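Local coordinates for cell shape-determining protein MreC (Listeria monocytogenes, PDB 2J5U) that probably takes part in forming and maintaining bacterial cell shape, and assembles as a homooligomer of 24 subunits arranged as 12 dimers, at residues Pro70-Val75 and His221-Lys226. Residues are numbered along the deposited sequence; the frame is centred on the assembly and turned at random.
Sequences PLNASV and HVTVLK
OG of Ser74 and the carbonyl oxygen of Ala73 lie at the edge of the His221 imidazole, near its plane; His221 ND1 gives Ser74 OG a weak hydrogen bond of 3.4 Å, well bent at 126°. The amide of Asn72 lies beside Thr223, the two side chains pointing the same way, with Asn72 ND2 3.1 Å from Thr223 OG1. With its CG2 anti to the backbone N, Thr223 sets that methyl 3.6 Å from CB of Pro70, and CD2 of Leu225 touches the same CB. All six of these side chains share one face of the sheet. Strands 68-77 and 221-227 are the first and last in the six-stranded order of an antiparallel barrel, and their pairing closes the barrel; 221-226 belongs to the barrel core of the MreC family. Leu71 with Val224 and Ala73 with Val222 form the hydrogen-bonded pairs; Val224 N reaches Leu71 O at 2.8 Å, while Ala73 N reaches Val222 O at 2.7 Å. Between these pairs CA of Thr223 makes a C-H...O contact of 3.3 Å to Leu71 O. On the other face Val222 and Val224 are buried and pack on Val103 of strand 102-105, Val222 also meeting Ile110 and Val224 Ile89. Beyond the pair, Ser74 N donates to OD2 of Asp90, and Thr223 bonds through its backbone to Thr104.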
ATOM      1  N   PRO A  70      -1.603  42.208  56.465  1.00 67.86           N
ATOM      2  CA  PRO A  70      -1.897  42.471  57.880  1.00 66.99           C
ATOM      3  C   PRO A  70      -1.243  43.743  58.425  1.00 66.04           C
ATOM      4  O   PRO A  70      -0.258  44.236  57.870  1.00 66.44           O
ATOM      5  CB  PRO A  70      -1.364  41.223  58.566  1.00 66.46           C
ATOM      6  CG  PRO A  70      -0.135  40.938  57.767  1.00 65.85           C
ATOM      7  CD  PRO A  70      -0.610  41.127  56.334  1.00 67.28           C
ATOM      8  N   LEU A  71      -1.815  44.282  59.500  1.00 64.12           N
ATOM      9  CA  LEU A  71      -1.269  45.467  60.160  1.00 62.33           C
ATOM     10  C   LEU A  71      -1.417  45.233  61.654  1.00 61.95           C
ATOM     11  O   LEU A  71      -2.505  44.908  62.135  1.00 62.80           O
ATOM     12  CB  LEU A  71      -2.026  46.734  59.777  1.00 60.63           C
ATOM     13  CG  LEU A  71      -1.204  48.023  59.899  1.00 61.98           C
ATOM     14  CD1 LEU A  71      -2.125  49.222  59.782  1.00 63.23           C
ATOM     15  CD2 LEU A  71      -0.473  48.071  61.225  1.00 63.57           C
ATOM     16  N   ASN A  72      -0.324  45.388  62.390  1.00 60.51           N
ATOM     17  CA  ASN A  72      -0.366  45.179  63.824  1.00 59.04           C
ATOM     18  C   ASN A  72      -0.872  46.402  64.547  1.00 57.54           C
ATOM     19  O   ASN A  72      -0.626  47.527  64.115  1.00 55.94           O
ATOM     20  CB  ASN A  72       1.017  44.806  64.328  1.00 60.40           C
ATOM     21  CG  ASN A  72       1.372  43.380  63.995  1.00 62.67           C
ATOM     22  OD1 ASN A  72       2.518  42.964  64.132  1.00 64.86           O
ATOM     23  ND2 ASN A  72       0.379  42.613  63.565  1.00 60.98           N
ATOM     24  N   ALA A  73      -1.594  46.183  65.640  1.00 55.80           N
ATOM     25  CA  ALA A  73      -2.120  47.293  66.418  1.00 56.55           C
ATOM     26  C   ALA A  73      -2.397  46.920  67.869  1.00 57.41           C
ATOM     27  O   ALA A  73      -2.459  45.747  68.231  1.00 58.23           O
ATOM     28  CB  ALA A  73      -3.384  47.836  65.767  1.00 54.80           C
ATOM     29  N   SER A  74      -2.568  47.934  68.703  1.00 58.26           N
ATOM     30  CA  SER A  74      -2.839  47.686  70.105  1.00 59.46           C
ATOM     31  C   SER A  74      -4.132  48.351  70.535  1.00 57.84           C
ATOM     32  O   SER A  74      -4.505  49.408  70.033  1.00 58.19           O
ATOM     33  CB  SER A  74      -1.689  48.217  70.968  1.00 60.89           C
ATOM     34  OG  SER A  74      -0.458  47.625  70.596  1.00 63.31           O
ATOM     35  N   VAL A  75      -4.816  47.713  71.466  1.00 56.04           N
ATOM     36  CA  VAL A  75      -6.035  48.265  72.006  1.00 54.99           C
ATOM     37  C   VAL A  75      -5.580  49.435  72.870  1.00 55.99           C
ATOM     38  O   VAL A  75      -4.742  49.246  73.746  1.00 57.25           O
ATOM     39  CB  VAL A  75      -6.732  47.254  72.914  1.00 52.28           C
ATOM     40  CG1 VAL A  75      -7.966  47.865  73.499  1.00 54.98           C
ATOM     41  CG2 VAL A  75      -7.085  46.021  72.140  1.00 50.92           C
ATOM     42  N   HIS A 221      -2.752  43.139  72.074  1.00 63.31           N
ATOM     43  CA  HIS A 221      -2.174  43.127  70.736  1.00 62.86           C
ATOM     44  C   HIS A 221      -3.155  42.519  69.754  1.00 61.26           C
ATOM     45  O   HIS A 221      -3.768  41.479  70.018  1.00 60.14           O
ATOM     46  CB  HIS A 221      -0.850  42.392  70.744  1.00 65.77           C
ATOM     47  CG  HIS A 221       0.210  43.133  71.490  1.00 71.51           C
ATOM     48  ND1 HIS A 221       0.530  44.444  71.205  1.00 74.39           N
ATOM     49  CD2 HIS A 221       0.980  42.777  72.545  1.00 73.14           C
ATOM     50  CE1 HIS A 221       1.449  44.866  72.055  1.00 74.61           C
ATOM     51  NE2 HIS A 221       1.740  43.874  72.877  1.00 76.22           N
ATOM     52  N   VAL A 222      -3.283  43.173  68.608  1.00 57.86           N
ATOM     53  CA  VAL A 222      -4.260  42.777  67.617  1.00 55.86           C
ATOM     54  C   VAL A 222      -3.803  43.014  66.175  1.00 55.74           C
ATOM     55  O   VAL A 222      -2.884  43.801  65.926  1.00 57.28           O
ATOM     56  CB  VAL A 222      -5.542  43.577  67.926  1.00 56.19           C
ATOM     57  CG1 VAL A 222      -6.099  44.230  66.688  1.00 53.55           C
ATOM     58  CG2 VAL A 222      -6.531  42.688  68.594  1.00 53.78           C
ATOM     59  N   THR A 223      -4.448  42.349  65.220  1.00 53.98           N
ATOM     60  CA  THR A 223      -4.071  42.515  63.810  1.00 54.36           C
ATOM     61  C   THR A 223      -5.223  42.804  62.837  1.00 52.24           C
ATOM     62  O   THR A 223      -6.197  42.046  62.746  1.00 52.05           O
ATOM     63  CB  THR A 223      -3.307  41.279  63.300  1.00 54.82           C
ATOM     64  OG1 THR A 223      -2.202  41.029  64.168  1.00 58.36           O
ATOM     65  CG2 THR A 223      -2.768  41.519  61.904  1.00 54.53           C
ATOM     66  N   VAL A 224      -5.093  43.902  62.103  1.00 50.89           N
ATOM     67  CA  VAL A 224      -6.110  44.300  61.134  1.00 51.32           C
ATOM     68  C   VAL A 224      -5.728  43.767  59.748  1.00 52.62           C
ATOM     69  O   VAL A 224      -4.642  44.037  59.248  1.00 52.66           O
ATOM     70  CB  VAL A 224      -6.246  45.843  61.073  1.00 49.37           C
ATOM     71  CG1 VAL A 224      -7.339  46.237  60.103  1.00 49.95           C
ATOM     72  CG2 VAL A 224      -6.561  46.389  62.434  1.00 48.05           C
ATOM     73  N   LEU A 225      -6.634  43.012  59.136  1.00 54.39           N
ATOM     74  CA  LEU A 225      -6.404  42.424  57.819  1.00 53.87           C
ATOM     75  C   LEU A 225      -7.048  43.155  56.646  1.00 53.79           C
ATOM     76  O   LEU A 225      -8.257  43.332  56.606  1.00 53.71           O
ATOM     77  CB  LEU A 225      -6.907  40.976  57.799  1.00 51.93           C
ATOM     78  CG  LEU A 225      -6.554  40.114  59.009  1.00 53.26           C
ATOM     79  CD1 LEU A 225      -7.092  38.710  58.810  1.00 51.70           C
ATOM     80  CD2 LEU A 225      -5.046  40.106  59.208  1.00 51.24           C
ATOM     81  N   LYS A 226      -6.237  43.575  55.687  1.00 55.99           N
ATOM     82  CA  LYS A 226      -6.766  44.213  54.490  1.00 58.17           C
ATOM     83  C   LYS A 226      -7.060  43.026  53.569  1.00 57.81           C
ATOM     84  O   LYS A 226      -6.203  42.169  53.374  1.00 58.67           O
ATOM     85  CB  LYS A 226      -5.712  45.121  53.853  1.00 60.45           C
ATOM     86  CG  LYS A 226      -6.094  45.672  52.484  1.00 64.17           C
ATOM     87  CD  LYS A 226      -4.924  46.404  51.842  1.00 69.36           C
ATOM     88  CE  LYS A 226      -5.270  46.893  50.435  1.00 75.32           C
ATOM     89  NZ  LYS A 226      -4.125  47.614  49.778  1.00 78.16           N
TER